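Local coordinates for tail fiber protein (Pseudomonas aeruginosa, PDB 6CL6), which forms the trimeric tail fiber of an R-type pyocin, a contractile injection particle, and probably binds the receptor on the surface of target Pseudomonas cells, at residues Leu170-Ala175 and Tyr182-Ala187; Glu129-Leu134 and Ser146-Gln151; Asn139-Val144 and Gly160-Ile165. All coordinates share one frame; numbering follows the deposited sequence.

Contact 1. Residues Leu170-Ala175 and Tyr182-Ala187; sequences LLHVYA and YQTYQA
His172 and Thr184 run alongside each other in the same direction from a hydrogen-bonded antiparallel pair, flanked on the same face by Leu170-Gln186 and Tyr174-Tyr182. Thr184 OG1 sits between its backbone N and carbonyl carbon (chi1 69°), which brings it 3.3 Å from His172 CB. Two waters link that hydroxyl to its neighbours: one, 2.8 Å from Thr184 OG1, also meets His172 ND1 in the plane of the imidazole and donates to Leu170 O; the other reaches Tyr174 OH. Tyr174 and Tyr182 touch through their CB atoms, while the Tyr182 ring swings off and turns its edge to Tyr174 O. On the reverse face Leu171 CB packs on Tyr185 CD1 at 4.0 Å, and the Tyr185 ring lays one face near Leu170 N. Gln183 runs extended beside Val173, its amide held by Arg196, Leu140 and Met143. Six backbone bonds join the strands, among them His172 N to Thr184 O (2.9 Å, 166°). The pair forms a β-hairpin at the middle of a mixed sheet, between strands 147-151 and 193-199; its His172 face meets both other subunits, with His172 edge-to-face against Tyr174 of the third subunit.

Contact 2. Residues Glu129-Leu134 and Ser146-Gln151; sequences EADGEL and SGWWSQ
This is a parallel edge pairing, in which the short, weakly bonded strand 132-133 is laid along strand 147-151 at the border of the mixed sheet and two tryptophans are covered by residues 129-134. Two nearly straight backbone bonds bracket Glu133: Ser150 N gives to Gly132 O at 3.0 Å, and Leu134 N gives to Ser150 O at 2.7 Å (169°). Before them, Asp131 and Trp148 grip each other twice. Asp131 N donates nearly along the C=O axis of Trp148, and Trp148 N returns a bond of 2.8 Å to Asp131 OD1, met from above the carboxylate plane.

The two indoles are covered in different ways. Trp148 takes the crowded first torsion (chi1 57°), which brings its ring beneath Ala130; the methyl CB of Ala130 stands 3.8 Å from the centroid of the six-membered ring of Trp148, almost on its normal, and Trp148 NE1 is hydrogen-bonded to Thr127 O. Trp149, with CG anti to its carbonyl carbon, offers the face of its pyrrole ring to Asp131 CB, 3.7 Å from the centroid. Leu134 lies roughly perpendicular to Trp149, Leu134 CG to Trp149 CB 3.9 Å. On the Glu133-Ser150 face, Glu133 bends at chi2 (-81°) so that OE2 comes beside Ser150 CB; a water donates to OE2 and meets Ser150 OG, while OE1 is taken by Ser152 OG.

Asp131 thus divides its carboxylate between a backbone N-H and a salt bridge from OD2 to Lys128 of the second subunit. Both would favour the ionised form, and the same residue that fastens the edge strand also ties it to a neighbouring chain.

Contact 3. Residues Asn139-Val144 and Gly160-Ile165; sequences NLDSMV and GANYPI
Hydrogen bonds anchor the start of residues 139-144 to the loop 160-165. Leu140 N donates to Ala161 O at 2.9 Å and nearly straight, making a single backbone bridge between Asn139 and Ala161. Beside it the two asparagine side chains run alongside each other with their amide planes 17° apart, and Asn162 ND2 gives to Asn139 OD1 at 2.9 Å, approaching from above the carbonyl plane. Asn139 OD1 also accepts Asp141 N, so two donors fix the rotation of this amide, whose CG is anti to the backbone N (chi1 -173°). Asn139 O is likewise doubly held, by Ser142 N and by Ser142 OG at 2.6 Å.

Planar groups stack next to these bonds. The Asp141 carboxylate lies over the Asn162 amide with the planes 19° apart, Asp141 OD1 3.3 Å from Asn162 CG. Asp141 OD1 is bound by Arg196 in a salt bridge.

The apolar part is carried by Leu140, which lies roughly perpendicular to Tyr163. Its CD2 stands over one face of the phenol, 4.0 Å from the ring centroid, while Leu140 CD1 reaches Tyr163 CA at 3.7 Å and, more loosely, Pro164 CD. Tyr163 OH is bonded to Gln151 NE2, which ties the tip of the ring to strand 147-151.

The Asn139 side chain forms an Asx turn at the entry to the 3-10 turn 140-142, followed by an inverse gamma turn centred on Met143. The arrangement is that of two irregular connections pinned together across one face of a β-sheet.

In the fold
All three contacts belong to one compact region of the elongated fiber chain, built on the mixed sheet 132-133, 147-151, 169-177, 180-187, 193-199 and 202-208. Contact 1 is its central hairpin, and contact 2 lies about 10 Å away between centres, joined to it by backbone bonds from strand 147-151 to strand 169-177. Contact 3 sits about 10 Å from contact 1 and 13 Å from contact 2, centre to centre. Along the chain, contacts 2 and 3 interleave their segments, and both close before contact 1 opens. Met143 of contact 3 packs its CE against Trp149 and Leu134 of contact 2. Contacts 1 and 2 face other subunits of the trimer, whereas no other chain touches contact 3.

Contact 1. Residues Leu170-Ala175 and Tyr182-Ala187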
ATOM      1  N   LEU A 170     -18.798  27.413  -4.491  1.00 10.85           N
ATOM      2  CA  LEU A 170     -18.656  28.726  -3.883  1.00 10.08           C
ATOM      3  C   LEU A 170     -17.289  29.327  -4.139  1.00 12.73           C
ATOM      4  O   LEU A 170     -16.267  28.797  -3.680  1.00 16.03           O
ATOM      5  CB  LEU A 170     -18.902  28.631  -2.368  1.00  9.98           C
ATOM      6  CG  LEU A 170     -19.174  29.943  -1.669  1.00 11.66           C
ATOM      7  CD1 LEU A 170     -20.419  30.609  -2.187  1.00 19.41           C
ATOM      8  CD2 LEU A 170     -19.288  29.700  -0.188  1.00 18.04           C
ATOM      9  N   LEU A 171     -17.281  30.483  -4.801  1.00 10.30           N
ATOM     10  CA  LEU A 171     -16.066  31.248  -5.031  1.00 10.15           C
ATOM     11  C   LEU A 171     -15.898  32.363  -4.024  1.00 11.41           C
ATOM     12  O   LEU A 171     -16.807  33.193  -3.863  1.00 11.44           O
ATOM     13  CB  LEU A 171     -16.058  31.867  -6.427  1.00  9.19           C
ATOM     14  CG  LEU A 171     -14.917  32.803  -6.796  1.00  6.50           C
ATOM     15  CD1 LEU A 171     -13.633  31.986  -6.982  1.00 11.82           C
ATOM     16  CD2 LEU A 171     -15.211  33.563  -8.062  1.00 11.25           C
ATOM     17  N   HIS A 172     -14.713  32.414  -3.395  1.00  6.92           N
ATOM     18  CA  HIS A 172     -14.298  33.564  -2.602  1.00  9.42           C
ATOM     19  C   HIS A 172     -13.165  34.300  -3.300  1.00  9.63           C
ATOM     20  O   HIS A 172     -12.248  33.673  -3.846  1.00 11.23           O
ATOM     21  CB  HIS A 172     -13.812  33.174  -1.206  1.00  8.35           C
ATOM     22  CG  HIS A 172     -14.890  33.063  -0.188  1.00 11.37           C
ATOM     23  ND1 HIS A 172     -15.596  31.903   0.020  1.00 14.58           N
ATOM     24  CD2 HIS A 172     -15.375  33.964   0.705  1.00 18.27           C
ATOM     25  CE1 HIS A 172     -16.470  32.087   0.997  1.00 18.28           C
ATOM     26  NE2 HIS A 172     -16.368  33.334   1.414  1.00 18.78           N
ATOM     27  N   VAL A 173     -13.220  35.624  -3.284  1.00 11.29           N
ATOM     28  CA  VAL A 173     -12.139  36.447  -3.786  1.00  5.04           C
ATOM     29  C   VAL A 173     -11.670  37.358  -2.664  1.00 13.14           C
ATOM     30  O   VAL A 173     -12.464  38.139  -2.121  1.00 13.35           O
ATOM     31  CB  VAL A 173     -12.570  37.268  -5.005  1.00  7.42           C
ATOM     32  CG1 VAL A 173     -11.377  38.075  -5.537  1.00  7.98           C
ATOM     33  CG2 VAL A 173     -13.168  36.411  -6.076  1.00  7.69           C
ATOM     34  N   TYR A 174     -10.387  37.291  -2.344  1.00  8.52           N
ATOM     35  CA  TYR A 174      -9.721  38.198  -1.418  1.00 11.04           C
ATOM     36  C   TYR A 174      -8.721  39.022  -2.222  1.00  7.29           C
ATOM     37  O   TYR A 174      -7.565  38.631  -2.415  1.00 11.20           O
ATOM     38  CB  TYR A 174      -9.065  37.453  -0.273  1.00 15.76           C
ATOM     39  CG  TYR A 174      -9.983  36.444   0.382  1.00 13.50           C
ATOM     40  CD1 TYR A 174     -10.991  36.842   1.251  1.00 11.40           C
ATOM     41  CD2 TYR A 174      -9.821  35.097   0.151  1.00 29.03           C
ATOM     42  CE1 TYR A 174     -11.803  35.945   1.848  1.00 14.67           C
ATOM     43  CE2 TYR A 174     -10.636  34.180   0.749  1.00 13.03           C
ATOM     44  CZ  TYR A 174     -11.640  34.617   1.607  1.00 21.73           C
ATOM     45  OH  TYR A 174     -12.455  33.730   2.234  1.00 18.10           O
ATOM     46  N   ALA A 175      -9.187  40.199  -2.668  1.00 12.41           N
ATOM     47  CA  ALA A 175      -8.371  41.084  -3.503  1.00 13.88           C
ATOM     48  C   ALA A 175      -7.472  41.917  -2.584  1.00  8.93           C
ATOM     49  O   ALA A 175      -7.726  43.099  -2.285  1.00 11.90           O
ATOM     50  CB  ALA A 175      -9.265  41.932  -4.393  1.00 15.02           C
ATOM     51  N   TYR A 182      -6.266  36.718  -4.262  1.00 10.60           N
ATOM     52  CA  TYR A 182      -6.441  35.326  -3.809  1.00  8.38           C
ATOM     53  C   TYR A 182      -7.872  34.871  -4.110  1.00  7.93           C
ATOM     54  O   TYR A 182      -8.821  35.665  -3.984  1.00 10.15           O
ATOM     55  CB  TYR A 182      -6.155  35.233  -2.312  1.00  7.73           C
ATOM     56  CG  TYR A 182      -4.719  35.500  -1.944  1.00  6.64           C
ATOM     57  CD1 TYR A 182      -4.236  36.789  -1.749  1.00 10.77           C
ATOM     58  CD2 TYR A 182      -3.826  34.445  -1.781  1.00  7.39           C
ATOM     59  CE1 TYR A 182      -2.928  37.026  -1.428  1.00 11.89           C
ATOM     60  CE2 TYR A 182      -2.510  34.676  -1.429  1.00 12.86           C
ATOM     61  CZ  TYR A 182      -2.062  35.949  -1.275  1.00 10.18           C
ATOM     62  OH  TYR A 182      -0.748  36.191  -0.936  1.00 11.49           O
ATOM     63  N   GLN A 183      -8.020  33.608  -4.488  1.00  5.67           N
ATOM     64  CA  GLN A 183      -9.315  32.970  -4.665  1.00  9.60           C
ATOM     65  C   GLN A 183      -9.328  31.604  -3.974  1.00 13.22           C
ATOM     66  O   GLN A 183      -8.319  30.903  -3.928  1.00 10.02           O
ATOM     67  CB  GLN A 183      -9.667  32.777  -6.160  1.00 12.02           C
ATOM     68  CG  GLN A 183      -9.686  34.059  -6.973  1.00 18.85           C
ATOM     69  CD  GLN A 183     -10.062  33.835  -8.405  1.00 11.85           C
ATOM     70  OE1 GLN A 183      -9.718  32.792  -8.989  1.00 10.46           O
ATOM     71  NE2 GLN A 183     -10.788  34.801  -8.999  1.00 10.20           N
ATOM     72  N   THR A 184     -10.501  31.221  -3.498  1.00 13.59           N
ATOM     73  CA  THR A 184     -10.802  29.858  -3.086  1.00 11.83           C
ATOM     74  C   THR A 184     -12.112  29.421  -3.731  1.00  9.68           C
ATOM     75  O   THR A 184     -12.951  30.252  -4.087  1.00 11.81           O
ATOM     76  CB  THR A 184     -10.947  29.692  -1.569  1.00  7.63           C
ATOM     77  OG1 THR A 184     -12.144  30.357  -1.122  1.00 11.16           O
ATOM     78  CG2 THR A 184      -9.752  30.239  -0.888  1.00  8.80           C
ATOM     79  N   TYR A 185     -12.261  28.100  -3.899  1.00 13.40           N
ATOM     80  CA  TYR A 185     -13.442  27.502  -4.534  1.00  7.24           C
ATOM     81  C   TYR A 185     -13.779  26.236  -3.783  1.00 10.51           C
ATOM     82  O   TYR A 185     -12.931  25.338  -3.655  1.00 11.59           O
ATOM     83  CB  TYR A 185     -13.191  27.171  -5.992  1.00  7.01           C
ATOM     84  CG  TYR A 185     -14.455  26.946  -6.822  1.00  9.50           C
ATOM     85  CD1 TYR A 185     -15.215  28.042  -7.257  1.00 12.57           C
ATOM     86  CD2 TYR A 185     -14.904  25.679  -7.136  1.00 11.91           C
ATOM     87  CE1 TYR A 185     -16.369  27.873  -8.006  1.00 14.76           C
ATOM     88  CE2 TYR A 185     -16.079  25.493  -7.915  1.00 12.67           C
ATOM     89  CZ  TYR A 185     -16.797  26.627  -8.340  1.00  9.43           C
ATOM     90  OH  TYR A 185     -17.947  26.523  -9.070  1.00 16.22           O
ATOM     91  N   GLN A 186     -14.995  26.175  -3.285  1.00 13.73           N
ATOM     92  CA  GLN A 186     -15.513  25.018  -2.554  1.00 12.49           C
ATOM     93  C   GLN A 186     -16.600  24.373  -3.410  1.00 13.64           C
ATOM     94  O   GLN A 186     -17.664  24.963  -3.638  1.00 12.96           O
ATOM     95  CB  GLN A 186     -16.032  25.460  -1.188  1.00  8.11           C
ATOM     96  CG  GLN A 186     -16.667  24.337  -0.369  1.00  7.98           C
ATOM     97  CD  GLN A 186     -17.213  24.813   0.969  1.00 13.37           C
ATOM     98  OE1 GLN A 186     -16.971  25.945   1.411  1.00 13.76           O
ATOM     99  NE2 GLN A 186     -17.964  23.945   1.615  1.00 14.64           N
ATOM    100  N   ALA A 187     -16.336  23.162  -3.869  1.00  9.70           N
ATOM    101  CA  ALA A 187     -17.289  22.447  -4.714  1.00  9.42           C
ATOM    102  C   ALA A 187     -18.528  22.062  -3.915  1.00  8.29           C
ATOM    103  O   ALA A 187     -18.438  21.649  -2.760  1.00 15.45           O
ATOM    104  CB  ALA A 187     -16.634  21.209  -5.301  1.00 14.03           C
TER
HETATM  105  O   HOH W   1     -14.733  29.427  -1.385  1.00 13.01           O
HETATM  106  O   HOH W   2     -12.158  31.019   1.626  1.00 13.80           O

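Contact 2. Residues Glu129-Leu134 and Ser146-Gln151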
ATOM      1  N   GLU A 129     -25.354  38.134   2.311  1.00 14.62           N
ATOM      2  CA  GLU A 129     -25.816  37.652   1.028  1.00 17.28           C
ATOM      3  C   GLU A 129     -24.644  37.661   0.049  1.00  9.62           C
ATOM      4  O   GLU A 129     -23.798  38.538   0.100  1.00 15.70           O
ATOM      5  CB  GLU A 129     -26.960  38.505   0.486  1.00 19.77           C
ATOM      6  CG  GLU A 129     -28.232  38.380   1.323  1.00 24.31           C
ATOM      7  CD  GLU A 129     -29.390  39.168   0.711  1.00 58.30           C
ATOM      8  OE1 GLU A 129     -29.140  40.254   0.137  1.00 61.49           O
ATOM      9  OE2 GLU A 129     -30.543  38.692   0.793  1.00 68.73           O
ATOM     10  N   ALA A 130     -24.596  36.643  -0.808  1.00 14.71           N
ATOM     11  CA  ALA A 130     -23.552  36.556  -1.810  1.00  9.84           C
ATOM     12  C   ALA A 130     -23.580  37.800  -2.704  1.00 12.15           C
ATOM     13  O   ALA A 130     -24.632  38.403  -2.924  1.00 15.29           O
ATOM     14  CB  ALA A 130     -23.721  35.316  -2.660  1.00 10.91           C
ATOM     15  N   ASP A 131     -22.407  38.168  -3.218  1.00 12.91           N
ATOM     16  CA  ASP A 131     -22.320  39.270  -4.157  1.00 16.43           C
ATOM     17  C   ASP A 131     -23.137  38.994  -5.392  1.00 18.93           C
ATOM     18  O   ASP A 131     -23.640  39.933  -6.004  1.00 15.07           O
ATOM     19  CB  ASP A 131     -20.865  39.538  -4.552  1.00 12.64           C
ATOM     20  CG  ASP A 131     -20.077  40.188  -3.452  1.00 24.76           C
ATOM     21  OD1 ASP A 131     -19.533  39.455  -2.613  1.00 14.71           O
ATOM     22  OD2 ASP A 131     -20.004  41.433  -3.411  1.00 21.59           O
ATOM     23  N   GLY A 132     -23.276  37.730  -5.781  1.00 10.88           N
ATOM     24  CA  GLY A 132     -24.007  37.395  -6.996  1.00 14.67           C
ATOM     25  C   GLY A 132     -23.976  35.916  -7.311  1.00 17.03           C
ATOM     26  O   GLY A 132     -23.197  35.140  -6.738  1.00 15.27           O
ATOM     27  N   GLU A 133     -24.873  35.541  -8.210  1.00 17.08           N
ATOM     28  CA  GLU A 133     -24.867  34.229  -8.845  1.00 19.03           C
ATOM     29  C   GLU A 133     -24.058  34.329 -10.127  1.00 23.33           C
ATOM     30  O   GLU A 133     -24.248  35.260 -10.906  1.00 19.02           O
ATOM     31  CB  GLU A 133     -26.284  33.768  -9.139  1.00 20.06           C
ATOM     32  CG  GLU A 133     -27.062  33.429  -7.909  1.00 35.73           C
ATOM     33  CD  GLU A 133     -26.746  32.037  -7.407  1.00 28.07           C
ATOM     34  OE1 GLU A 133     -26.463  31.155  -8.249  1.00 25.11           O
ATOM     35  OE2 GLU A 133     -26.774  31.833  -6.175  1.00 18.93           O
ATOM     36  N   LEU A 134     -23.151  33.394 -10.327  1.00 15.53           N
ATOM     37  CA  LEU A 134     -22.353  33.378 -11.540  1.00 22.53           C
ATOM     38  C   LEU A 134     -23.168  32.759 -12.671  1.00 13.65           C
ATOM     39  O   LEU A 134     -23.631  31.626 -12.536  1.00 15.36           O
ATOM     40  CB  LEU A 134     -21.070  32.595 -11.335  1.00 17.08           C
ATOM     41  CG  LEU A 134     -20.123  33.166 -10.296  1.00 16.73           C
ATOM     42  CD1 LEU A 134     -19.054  32.149  -9.932  1.00 15.41           C
ATOM     43  CD2 LEU A 134     -19.486  34.434 -10.779  1.00 22.41           C
ATOM     44  N   SER A 146     -12.909  41.843  -4.242  1.00 16.61           N
ATOM     45  CA  SER A 146     -13.202  41.052  -3.046  1.00 14.15           C
ATOM     46  C   SER A 146     -14.683  40.765  -2.917  1.00 16.51           C
ATOM     47  O   SER A 146     -15.517  41.616  -3.210  1.00 14.15           O
ATOM     48  CB  SER A 146     -12.712  41.797  -1.808  1.00 10.13           C
ATOM     49  OG  SER A 146     -11.336  41.858  -1.746  1.00 11.79           O
ATOM     50  N   GLY A 147     -15.006  39.570  -2.451  1.00  9.33           N
ATOM     51  CA  GLY A 147     -16.397  39.161  -2.283  1.00 14.86           C
ATOM     52  C   GLY A 147     -16.559  37.656  -2.377  1.00  9.11           C
ATOM     53  O   GLY A 147     -15.586  36.898  -2.349  1.00 11.21           O
ATOM     54  N   TRP A 148     -17.803  37.226  -2.441  1.00 11.43           N
ATOM     55  CA  TRP A 148     -18.051  35.821  -2.671  1.00  9.17           C
ATOM     56  C   TRP A 148     -19.240  35.670  -3.616  1.00  9.80           C
ATOM     57  O   TRP A 148     -20.193  36.441  -3.566  1.00 15.64           O
ATOM     58  CB  TRP A 148     -18.285  35.021  -1.383  1.00 17.83           C
ATOM     59  CG  TRP A 148     -19.381  35.470  -0.488  1.00  8.87           C
ATOM     60  CD1 TRP A 148     -19.451  36.644   0.184  1.00 14.13           C
ATOM     61  CD2 TRP A 148     -20.543  34.732  -0.120  1.00 10.71           C
ATOM     62  NE1 TRP A 148     -20.591  36.688   0.944  1.00 13.71           N
ATOM     63  CE2 TRP A 148     -21.279  35.525   0.778  1.00 14.55           C
ATOM     64  CE3 TRP A 148     -21.034  33.467  -0.458  1.00 16.96           C
ATOM     65  CZ2 TRP A 148     -22.466  35.104   1.333  1.00 13.41           C
ATOM     66  CZ3 TRP A 148     -22.211  33.045   0.090  1.00 13.65           C
ATOM     67  CH2 TRP A 148     -22.926  33.876   0.965  1.00 16.95           C
ATOM     68  N   TRP A 149     -19.174  34.632  -4.440  1.00 10.72           N
ATOM     69  CA  TRP A 149     -20.116  34.389  -5.511  1.00 13.99           C
ATOM     70  C   TRP A 149     -20.461  32.905  -5.569  1.00  9.95           C
ATOM     71  O   TRP A 149     -19.635  32.043  -5.245  1.00 12.46           O
ATOM     72  CB  TRP A 149     -19.555  34.843  -6.869  1.00 13.67           C
ATOM     73  CG  TRP A 149     -19.500  36.286  -7.072  1.00 10.21           C
ATOM     74  CD1 TRP A 149     -20.401  37.052  -7.737  1.00 13.69           C
ATOM     75  CD2 TRP A 149     -18.469  37.177  -6.626  1.00 11.92           C
ATOM     76  NE1 TRP A 149     -19.997  38.359  -7.722  1.00 11.28           N
ATOM     77  CE2 TRP A 149     -18.825  38.461  -7.028  1.00 19.41           C
ATOM     78  CE3 TRP A 149     -17.282  37.008  -5.930  1.00  9.69           C
ATOM     79  CZ2 TRP A 149     -18.026  39.587  -6.746  1.00 12.97           C
ATOM     80  CZ3 TRP A 149     -16.502  38.106  -5.637  1.00 15.59           C
ATOM     81  CH2 TRP A 149     -16.885  39.387  -6.036  1.00 14.97           C
ATOM     82  N   SER A 150     -21.671  32.622  -6.033  1.00 18.55           N
ATOM     83  CA  SER A 150     -22.187  31.272  -6.098  1.00 13.18           C
ATOM     84  C   SER A 150     -22.405  30.845  -7.533  1.00 12.77           C
ATOM     85  O   SER A 150     -23.069  31.542  -8.299  1.00 13.02           O
ATOM     86  CB  SER A 150     -23.527  31.155  -5.347  1.00 10.98           C
ATOM     87  OG  SER A 150     -23.994  29.840  -5.330  1.00 25.32           O
ATOM     88  N   GLN A 151     -21.872  29.682  -7.886  1.00  9.74           N
ATOM     89  CA  GLN A 151     -22.185  29.036  -9.152  1.00  9.98           C
ATOM     90  C   GLN A 151     -23.132  27.894  -8.823  1.00  9.46           C
ATOM     91  O   GLN A 151     -22.724  26.880  -8.231  1.00 13.95           O
ATOM     92  CB  GLN A 151     -20.933  28.530  -9.872  1.00 12.86           C
ATOM     93  CG  GLN A 151     -21.225  27.738 -11.147  1.00 19.65           C
ATOM     94  CD  GLN A 151     -22.079  28.528 -12.147  1.00 18.48           C
ATOM     95  OE1 GLN A 151     -23.294  28.358 -12.225  1.00 13.67           O
ATOM     96  NE2 GLN A 151     -21.433  29.416 -12.898  1.00 12.93           N
TER
HETATM   97  O   HOH W   3     -26.552  29.246  -4.954  1.00 34.53           O

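Contact 3. Residues Asn139-Val144 and Gly160-Ile165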
ATOM      1  N   ASN A 139     -15.166  33.674 -16.972  1.00 11.47           N
ATOM      2  CA  ASN A 139     -13.750  33.396 -16.761  1.00 17.17           C
ATOM      3  C   ASN A 139     -13.381  33.851 -15.351  1.00 13.10           C
ATOM      4  O   ASN A 139     -13.424  35.061 -15.038  1.00 16.68           O
ATOM      5  CB  ASN A 139     -12.926  34.121 -17.812  1.00 19.15           C
ATOM      6  CG  ASN A 139     -11.464  33.746 -17.766  1.00 17.36           C
ATOM      7  OD1 ASN A 139     -10.936  33.198 -16.763  1.00 11.47           O
ATOM      8  ND2 ASN A 139     -10.776  34.020 -18.855  1.00 21.46           N
ATOM      9  N   LEU A 140     -13.038  32.897 -14.485  1.00 10.72           N
ATOM     10  CA  LEU A 140     -12.765  33.256 -13.110  1.00 10.61           C
ATOM     11  C   LEU A 140     -11.574  34.179 -12.987  1.00 12.36           C
ATOM     12  O   LEU A 140     -11.437  34.843 -11.961  1.00 13.29           O
ATOM     13  CB  LEU A 140     -12.537  32.018 -12.237  1.00 12.23           C
ATOM     14  CG  LEU A 140     -13.737  31.082 -12.100  1.00 11.65           C
ATOM     15  CD1 LEU A 140     -13.527  30.121 -10.944  1.00 11.69           C
ATOM     16  CD2 LEU A 140     -15.063  31.812 -11.903  1.00 16.66           C
ATOM     17  N   ASP A 141     -10.719  34.244 -14.020  1.00 11.99           N
ATOM     18  CA  ASP A 141      -9.646  35.224 -14.030  1.00 14.54           C
ATOM     19  C   ASP A 141     -10.185  36.647 -14.006  1.00 18.28           C
ATOM     20  O   ASP A 141      -9.436  37.581 -13.697  1.00 17.23           O
ATOM     21  CB  ASP A 141      -8.755  35.065 -15.285  1.00 15.42           C
ATOM     22  CG  ASP A 141      -7.822  33.872 -15.219  1.00 12.97           C
ATOM     23  OD1 ASP A 141      -7.935  33.056 -14.301  1.00 13.74           O
ATOM     24  OD2 ASP A 141      -6.922  33.739 -16.130  1.00 14.89           O
ATOM     25  N   SER A 142     -11.443  36.835 -14.363  1.00 11.97           N
ATOM     26  CA  SER A 142     -12.049  38.176 -14.345  1.00 15.49           C
ATOM     27  C   SER A 142     -12.636  38.544 -12.985  1.00 20.00           C
ATOM     28  O   SER A 142     -13.100  39.667 -12.801  1.00 12.28           O
ATOM     29  CB  SER A 142     -13.150  38.261 -15.407  1.00 23.58           C
ATOM     30  OG  SER A 142     -14.309  37.532 -14.982  1.00 23.74           O
ATOM     31  N   MET A 143     -12.643  37.621 -12.035  1.00 17.03           N
ATOM     32  CA  MET A 143     -13.229  37.869 -10.716  1.00 22.02           C
ATOM     33  C   MET A 143     -12.112  38.364  -9.801  1.00 10.10           C
ATOM     34  O   MET A 143     -11.468  37.603  -9.072  1.00 10.59           O
ATOM     35  CB  MET A 143     -13.895  36.610 -10.196  1.00 17.85           C
ATOM     36  CG  MET A 143     -14.978  36.063 -11.109  1.00 13.51           C
ATOM     37  SD  MET A 143     -16.362  37.183 -11.403  1.00 15.36           S
ATOM     38  CE  MET A 143     -17.108  37.199  -9.758  1.00 17.86           C
ATOM     39  N   VAL A 144     -11.866  39.682  -9.873  1.00 10.81           N
ATOM     40  CA  VAL A 144     -10.677  40.256  -9.240  1.00 13.18           C
ATOM     41  C   VAL A 144     -11.030  41.286  -8.172  1.00 24.91           C
ATOM     42  O   VAL A 144     -10.193  42.081  -7.778  1.00 13.91           O
ATOM     43  CB  VAL A 144      -9.749  40.871 -10.304  1.00 15.19           C
ATOM     44  CG1 VAL A 144      -9.123  39.760 -11.167  1.00 21.11           C
ATOM     45  CG2 VAL A 144     -10.519  41.840 -11.188  1.00 15.25           C
ATOM     46  N   GLY A 160     -17.811  28.072 -18.514  1.00 15.91           N
ATOM     47  CA  GLY A 160     -16.896  29.111 -18.105  1.00 16.12           C
ATOM     48  C   GLY A 160     -15.454  28.687 -18.289  1.00 18.27           C
ATOM     49  O   GLY A 160     -15.143  27.704 -18.960  1.00 16.50           O
ATOM     50  N   ALA A 161     -14.558  29.475 -17.696  1.00 17.95           N
ATOM     51  CA  ALA A 161     -13.138  29.275 -17.844  1.00 15.93           C
ATOM     52  C   ALA A 161     -12.467  29.456 -16.501  1.00 12.47           C
ATOM     53  O   ALA A 161     -12.924  30.239 -15.659  1.00 15.70           O
ATOM     54  CB  ALA A 161     -12.519  30.226 -18.857  1.00 17.42           C
ATOM     55  N   ASN A 162     -11.394  28.678 -16.295  1.00 14.88           N
ATOM     56  CA  ASN A 162     -10.544  28.751 -15.096  1.00 12.49           C
ATOM     57  C   ASN A 162     -11.268  28.381 -13.811  1.00 10.98           C
ATOM     58  O   ASN A 162     -10.814  28.723 -12.717  1.00 12.74           O
ATOM     59  CB  ASN A 162      -9.903  30.142 -15.001  1.00  7.52           C
ATOM     60  CG  ASN A 162      -8.755  30.308 -15.983  1.00 19.72           C
ATOM     61  OD1 ASN A 162      -7.727  29.648 -15.854  1.00 17.76           O
ATOM     62  ND2 ASN A 162      -8.942  31.152 -16.985  1.00 14.94           N
ATOM     63  N   TYR A 163     -12.364  27.665 -13.914  1.00  9.63           N
ATOM     64  CA  TYR A 163     -12.897  26.938 -12.771  1.00 13.31           C
ATOM     65  C   TYR A 163     -11.929  25.796 -12.456  1.00 16.43           C
ATOM     66  O   TYR A 163     -11.349  25.205 -13.378  1.00 15.19           O
ATOM     67  CB  TYR A 163     -14.280  26.374 -13.062  1.00 14.71           C
ATOM     68  CG  TYR A 163     -15.422  27.375 -13.062  1.00  8.10           C
ATOM     69  CD1 TYR A 163     -15.600  28.243 -14.128  1.00 12.13           C
ATOM     70  CD2 TYR A 163     -16.316  27.432 -12.001  1.00 20.22           C
ATOM     71  CE1 TYR A 163     -16.654  29.138 -14.140  1.00 12.20           C
ATOM     72  CE2 TYR A 163     -17.378  28.329 -12.001  1.00 16.92           C
ATOM     73  CZ  TYR A 163     -17.535  29.177 -13.083  1.00 16.98           C
ATOM     74  OH  TYR A 163     -18.599  30.072 -13.104  1.00 14.45           O
ATOM     75  N   PRO A 164     -11.708  25.481 -11.179  1.00 11.83           N
ATOM     76  CA  PRO A 164     -10.767  24.398 -10.858  1.00  9.34           C
ATOM     77  C   PRO A 164     -11.320  23.019 -11.101  1.00 11.14           C
ATOM     78  O   PRO A 164     -10.548  22.058 -11.200  1.00 11.36           O
ATOM     79  CB  PRO A 164     -10.470  24.610  -9.365  1.00  7.93           C
ATOM     80  CG  PRO A 164     -11.696  25.276  -8.825  1.00  9.28           C
ATOM     81  CD  PRO A 164     -12.231  26.143  -9.980  1.00 10.62           C
ATOM     82  N   ILE A 165     -12.638  22.897 -11.183  1.00 14.04           N
ATOM     83  CA  ILE A 165     -13.335  21.624 -11.358  1.00  8.50           C
ATOM     84  C   ILE A 165     -14.664  21.987 -12.001  1.00 11.39           C
ATOM     85  O   ILE A 165     -15.198  23.087 -11.788  1.00 15.09           O
ATOM     86  CB  ILE A 165     -13.512  20.900 -10.002  1.00 10.32           C
ATOM     87  CG1 ILE A 165     -14.098  19.508 -10.177  1.00 15.23           C
ATOM     88  CG2 ILE A 165     -14.415  21.754  -9.064  1.00 11.64           C
ATOM     89  CD1 ILE A 165     -13.070  18.509 -10.728  1.00 11.69           C
TER